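336aa long hypothetical dTDP-glucose 4,6-dehydratase (Pyrococcus horikoshii, PDB 2HUN) binds NAD and is probably a dTDP-glucose 4,6-dehydratase, a lyase of the Rossmann-fold dehydratase family. Local coordinates at residues K255-L258 against R259-K263; K305-I308 against D309-K313. All coordinates share one frame; numbering follows the deposited sequence.

Interaction 1 of 2, residues K255-L258 against R259-K263; sequences KIIL and RLMGK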
loop_
_atom_site.group_PDB
_atom_site.type_symbol
_atom_site.label_atom_id
_atom_site.label_comp_id
_atom_site.label_asym_id
_atom_site.label_seq_id
_atom_site.Cartn_x
_atom_site.Cartn_y
_atom_site.Cartn_z
ATOM N N LYS A 255 -16.203 -25.500 20.760
ATOM C CA LYS A 255 -16.752 -25.892 22.057
ATOM C C LYS A 255 -17.915 -24.999 22.479
ATOM O O LYS A 255 -18.896 -25.474 23.050
ATOM C CB LYS A 255 -15.674 -25.851 23.147
ATOM C CG LYS A 255 -14.805 -27.105 23.238
ATOM C CD LYS A 255 -13.792 -26.991 24.376
ATOM C CE LYS A 255 -12.752 -28.099 24.314
ATOM N NZ LYS A 255 -11.750 -27.976 25.410
ATOM N N ILE A 256 -17.803 -23.704 22.206
ATOM C CA ILE A 256 -18.855 -22.762 22.573
ATOM C C ILE A 256 -20.091 -22.927 21.686
ATOM O O ILE A 256 -21.221 -22.840 22.164
ATOM C CB ILE A 256 -18.320 -21.305 22.510
ATOM C CG1 ILE A 256 -17.330 -21.084 23.658
ATOM C CG2 ILE A 256 -19.468 -20.312 22.593
ATOM C CD1 ILE A 256 -16.649 -19.734 23.651
ATOM N N ILE A 257 -19.878 -23.172 20.398
ATOM C CA ILE A 257 -20.990 -23.362 19.472
ATOM C C ILE A 257 -21.823 -24.576 19.886
ATOM O O ILE A 257 -23.052 -24.524 19.914
ATOM C CB ILE A 257 -20.483 -23.574 18.024
ATOM C CG1 ILE A 257 -19.919 -22.260 17.474
ATOM C CG2 ILE A 257 -21.618 -24.094 17.137
ATOM C CD1 ILE A 257 -19.326 -22.375 16.088
ATOM N N LEU A 258 -21.146 -25.670 20.213
ATOM C CA LEU A 258 -21.832 -26.891 20.617
ATOM C C LEU A 258 -22.613 -26.672 21.900
ATOM O O LEU A 258 -23.770 -27.082 22.006
ATOM C CB LEU A 258 -20.824 -28.027 20.792
ATOM C CG LEU A 258 -20.056 -28.351 19.510
ATOM C CD1 LEU A 258 -19.120 -29.515 19.747
ATOM C CD2 LEU A 258 -21.040 -28.670 18.394
ATOM N N ARG A 259 -21.983 -26.027 22.876
ATOM C CA ARG A 259 -22.652 -25.751 24.137
ATOM C C ARG A 259 -23.922 -24.952 23.880
ATOM O O ARG A 259 -24.998 -25.309 24.356
ATOM C CB ARG A 259 -21.730 -24.963 25.078
ATOM C CG ARG A 259 -22.476 -24.239 26.193
ATOM C CD ARG A 259 -21.533 -23.709 27.266
ATOM N NE ARG A 259 -20.615 -22.678 26.782
ATOM C CZ ARG A 259 -20.945 -21.401 26.585
ATOM N NH1 ARG A 259 -22.180 -20.976 26.822
ATOM N NH2 ARG A 259 -20.029 -20.543 26.156
ATOM N N LEU A 260 -23.790 -23.877 23.106
ATOM C CA LEU A 260 -24.921 -23.007 22.804
ATOM C C LEU A 260 -25.977 -23.663 21.931
ATOM O O LEU A 260 -27.090 -23.152 21.800
ATOM C CB LEU A 260 -24.425 -21.703 22.169
ATOM C CG LEU A 260 -23.608 -20.834 23.135
ATOM C CD1 LEU A 260 -23.036 -19.624 22.410
ATOM C CD2 LEU A 260 -24.496 -20.396 24.292
ATOM N N MET A 261 -25.627 -24.796 21.330
ATOM C CA MET A 261 -26.579 -25.526 20.509
ATOM C C MET A 261 -27.197 -26.607 21.394
ATOM O O MET A 261 -27.827 -27.550 20.910
ATOM C CB MET A 261 -25.881 -26.149 19.294
ATOM C CG MET A 261 -25.642 -25.170 18.151
ATOM S SD MET A 261 -24.860 -25.919 16.699
ATOM C CE MET A 261 -26.290 -26.211 15.663
ATOM N N GLY A 262 -27.003 -26.453 22.702
ATOM C CA GLY A 262 -27.536 -27.394 23.670
ATOM C C GLY A 262 -27.018 -28.804 23.480
ATOM O O GLY A 262 -27.716 -29.773 23.783
ATOM N N LYS A 263 -25.785 -28.922 22.997
ATOM C CA LYS A 263 -25.197 -30.232 22.749
ATOM C C LYS A 263 -23.967 -30.556 23.572
ATOM O O LYS A 263 -23.516 -29.777 24.415
ATOM C CB LYS A 263 -24.825 -30.378 21.272
ATOM C CG LYS A 263 -25.984 -30.229 20.318
ATOM C CD LYS A 263 -25.600 -30.676 18.918
ATOM C CE LYS A 263 -26.853 -30.949 18.099
ATOM N NZ LYS A 263 -27.773 -31.865 18.837
#
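Leu258 O and the amides of Met261 and Lys263 form the polar centre of this local contact, where helix 250-260 ends. Lys263 N gives the straighter bond, 2.9 Å to Leu258 O with an N-H...O angle of 155°. Met261 N also reaches Leu258 O, at 3.0 Å, but its bond is bent to 136°. Met261 N sits well above the carbonyl plane, not on a lone pair. Leu258 O accepts from both, and the two donors come from opposite faces of that plane. Gly262 N is taken up by Arg259 O at 2.8 Å. One turn earlier the bonds are regular helical ones: Arg259 N to Lys255 O, and Leu260 N to Ile256 O at 2.9 Å.

The side chains pair along the helix. Ile256 CG2 lies against Leu260 CD1 at 3.6 Å, the two chains side by side and pointing the same way. Ile256 CG2 also meets Arg259 NH2, at an oblique angle to the guanidinium. Arg259 has its CG anti to the backbone N (chi1 161°) and its chain bends at chi3, which brings the guanidinium back alongside Ile256. NH2 is not left to this apolar neighbour: it makes a salt bridge to Asp301 of helix 300-313. One residue further along, Ile257 CG2 touches Met261 SD at 3.7 Å. Ile257 and Met261 both pack on Ile196 of helix 191-200, while Leu258 turns to Ala199 and Ile268.

Gly262 has a positive phi, which lets the chain reverse so that Lys263 N can return to Leu258 O. Together, the Lys263 N to Leu258 O and Gly262 N to Arg259 O bonds make a Schellman motif, with Gly262 as the C-prime residue that closes the helix.

Interaction 2 of 2, residues K305-I308 against D309-K313; sequences KKTI and DWYLK
Lys305 O to Asp309 N, Lys306 O to Trp310 N, Thr307 O to Tyr311 N and Ile308 O to Leu312 N are successive i to i+4 bonds of an alpha-helix, 3.0 to 3.2 Å long. This is helix 300-313, packed against helices 191-200 and 250-260. The bond at Asp309 N is nearly straight, with an N-H...O angle of 174°.

Thr307 and Tyr311 lie side by side on a buried face. With OG1 of Thr307 beside the backbone N (chi1 -59°) and CG2 anti to it, the methyl CG2 meets CE1 of the Tyr311 ring at 3.8 Å. Thr307 OG1 bonds back to Gly303 O. The phenol hydroxyl of Tyr311 is hydrogen-bonded to Gln186 O, and its ring also meets Pro193. The Tyr311 side chain lies about 6 Å from that of Phe14, an NAD-binding residue. A phenylalanine in place of Tyr311 would probably leave Gln186 O without this donor, and the ring would lose its polar tether.

Ile308 CG2 and Leu312 CD1 meet at 3.7 Å on another side of the helix. CE3 of Trp310 lies over one face of the Tyr311 ring, 3.6 Å from its plane and nearer the ring's margin than its centre. At the edge of that ring, in its plane, Thr307 O lies 3.1 Å from Tyr311 CD1.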
loop_
_atom_site.group_PDB
_atom_site.type_symbol
_atom_site.label_atom_id
_atom_site.label_comp_id
_atom_site.label_asym_id
_atom_site.label_seq_id
_atom_site.Cartn_x
_atom_site.Cartn_y
_atom_site.Cartn_z
ATOM N N LYS A 305 -24.953 -17.231 19.580
ATOM C CA LYS A 305 -26.326 -17.663 19.808
ATOM C C LYS A 305 -27.219 -17.098 18.703
ATOM O O LYS A 305 -28.057 -17.805 18.148
ATOM C CB LYS A 305 -26.804 -17.161 21.173
ATOM C CG LYS A 305 -28.200 -17.608 21.581
ATOM C CD LYS A 305 -28.207 -19.043 22.091
ATOM C CE LYS A 305 -28.747 -19.128 23.522
ATOM N NZ LYS A 305 -27.854 -18.488 24.541
ATOM N N LYS A 306 -27.037 -15.819 18.383
ATOM C CA LYS A 306 -27.831 -15.182 17.338
ATOM C C LYS A 306 -27.490 -15.796 15.986
ATOM O O LYS A 306 -28.346 -15.912 15.114
ATOM C CB LYS A 306 -27.571 -13.670 17.297
ATOM C CG LYS A 306 -28.082 -12.916 18.516
ATOM C CD LYS A 306 -28.038 -11.406 18.311
ATOM C CE LYS A 306 -28.830 -10.999 17.078
ATOM N NZ LYS A 306 -29.599 -9.752 17.301
ATOM N N THR A 307 -26.234 -16.191 15.826
ATOM C CA THR A 307 -25.774 -16.794 14.586
ATOM C C THR A 307 -26.333 -18.214 14.452
ATOM O O THR A 307 -26.702 -18.645 13.356
ATOM C CB THR A 307 -24.231 -16.811 14.530
ATOM O OG1 THR A 307 -23.745 -15.463 14.622
ATOM C CG2 THR A 307 -23.745 -17.430 13.223
ATOM N N ILE A 308 -26.401 -18.931 15.571
ATOM C CA ILE A 308 -26.944 -20.286 15.575
ATOM C C ILE A 308 -28.418 -20.222 15.168
ATOM O O ILE A 308 -28.849 -20.933 14.259
ATOM C CB ILE A 308 -26.830 -20.937 16.980
ATOM C CG1 ILE A 308 -25.358 -21.217 17.302
ATOM C CG2 ILE A 308 -27.663 -22.222 17.034
ATOM C CD1 ILE A 308 -25.090 -21.606 18.746
ATOM N N ASP A 309 -29.180 -19.355 15.834
ATOM C CA ASP A 309 -30.599 -19.199 15.536
ATOM C C ASP A 309 -30.845 -18.859 14.067
ATOM O O ASP A 309 -31.732 -19.431 13.438
ATOM C CB ASP A 309 -31.218 -18.102 16.406
ATOM C CG ASP A 309 -31.177 -18.433 17.886
ATOM O OD1 ASP A 309 -30.671 -19.516 18.246
ATOM O OD2 ASP A 309 -31.653 -17.605 18.689
ATOM N N TRP A 310 -30.063 -17.930 13.523
ATOM C CA TRP A 310 -30.237 -17.524 12.131
ATOM C C TRP A 310 -30.050 -18.668 11.138
ATOM O O TRP A 310 -30.866 -18.845 10.235
ATOM C CB TRP A 310 -29.267 -16.396 11.761
ATOM C CG TRP A 310 -29.601 -15.763 10.440
ATOM C CD1 TRP A 310 -30.468 -14.733 10.225
ATOM C CD2 TRP A 310 -29.127 -16.163 9.145
ATOM N NE1 TRP A 310 -30.568 -14.467 8.879
ATOM C CE2 TRP A 310 -29.756 -15.332 8.193
ATOM C CE3 TRP A 310 -28.233 -17.145 8.697
ATOM C CZ2 TRP A 310 -29.522 -15.449 6.817
ATOM C CZ3 TRP A 310 -27.999 -17.264 7.328
ATOM C CH2 TRP A 310 -28.645 -16.419 6.404
ATOM N N TYR A 311 -28.972 -19.432 11.294
ATOM C CA TYR A 311 -28.694 -20.535 10.383
ATOM C C TYR A 311 -29.685 -21.682 10.484
ATOM O O TYR A 311 -29.964 -22.357 9.490
ATOM C CB TYR A 311 -27.270 -21.064 10.584
ATOM C CG TYR A 311 -26.243 -20.226 9.862
ATOM C CD1 TYR A 311 -25.736 -19.065 10.440
ATOM C CD2 TYR A 311 -25.855 -20.539 8.559
ATOM C CE1 TYR A 311 -24.873 -18.230 9.736
ATOM C CE2 TYR A 311 -24.997 -19.709 7.845
ATOM C CZ TYR A 311 -24.513 -18.554 8.441
ATOM O OH TYR A 311 -23.701 -17.703 7.732
ATOM N N LEU A 312 -30.221 -21.909 11.676
ATOM C CA LEU A 312 -31.178 -22.987 11.837
ATOM C C LEU A 312 -32.517 -22.607 11.186
ATOM O O LEU A 312 -33.176 -23.456 10.586
ATOM C CB LEU A 312 -31.340 -23.327 13.324
ATOM C CG LEU A 312 -30.065 -23.915 13.941
ATOM C CD1 LEU A 312 -30.289 -24.260 15.404
ATOM C CD2 LEU A 312 -29.655 -25.157 13.158
ATOM N N LYS A 313 -32.884 -21.322 11.256
ATOM C CA LYS A 313 -34.137 -20.823 10.674
ATOM C C LYS A 313 -34.030 -20.382 9.217
ATOM O O LYS A 313 -35.028 -20.013 8.598
ATOM C CB LYS A 313 -34.669 -19.631 11.484
ATOM C CG LYS A 313 -35.808 -18.865 10.795
ATOM C CD LYS A 313 -35.828 -17.390 11.177
ATOM C CE LYS A 313 -36.818 -16.621 10.308
ATOM N NZ LYS A 313 -36.974 -17.215 8.940
#

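Interaction 1 comes first along the chain, at the end of helix 250-260. Interaction 2 follows on helix 300-313. Their centres are about 12 Å apart, on the same side of the chain's centre. Helix 300-313 touches the end of helix 250-260 and the turn after it: Ile308 CD1 sits 3.5 Å from Leu260 CB and 3.7 Å from Met261 CG. Helix 191-200 packs on both, and Ile196 meets residues of each, so the three helices pack together around Ile196 and Ile308. The end of helix 250-260 lies away from the annotated sites. In helix 300-313, the Tyr311 side chain is about 10 Å from the bound NAD. The packing thus joins an outlying helix end to a helix nearer the cofactor.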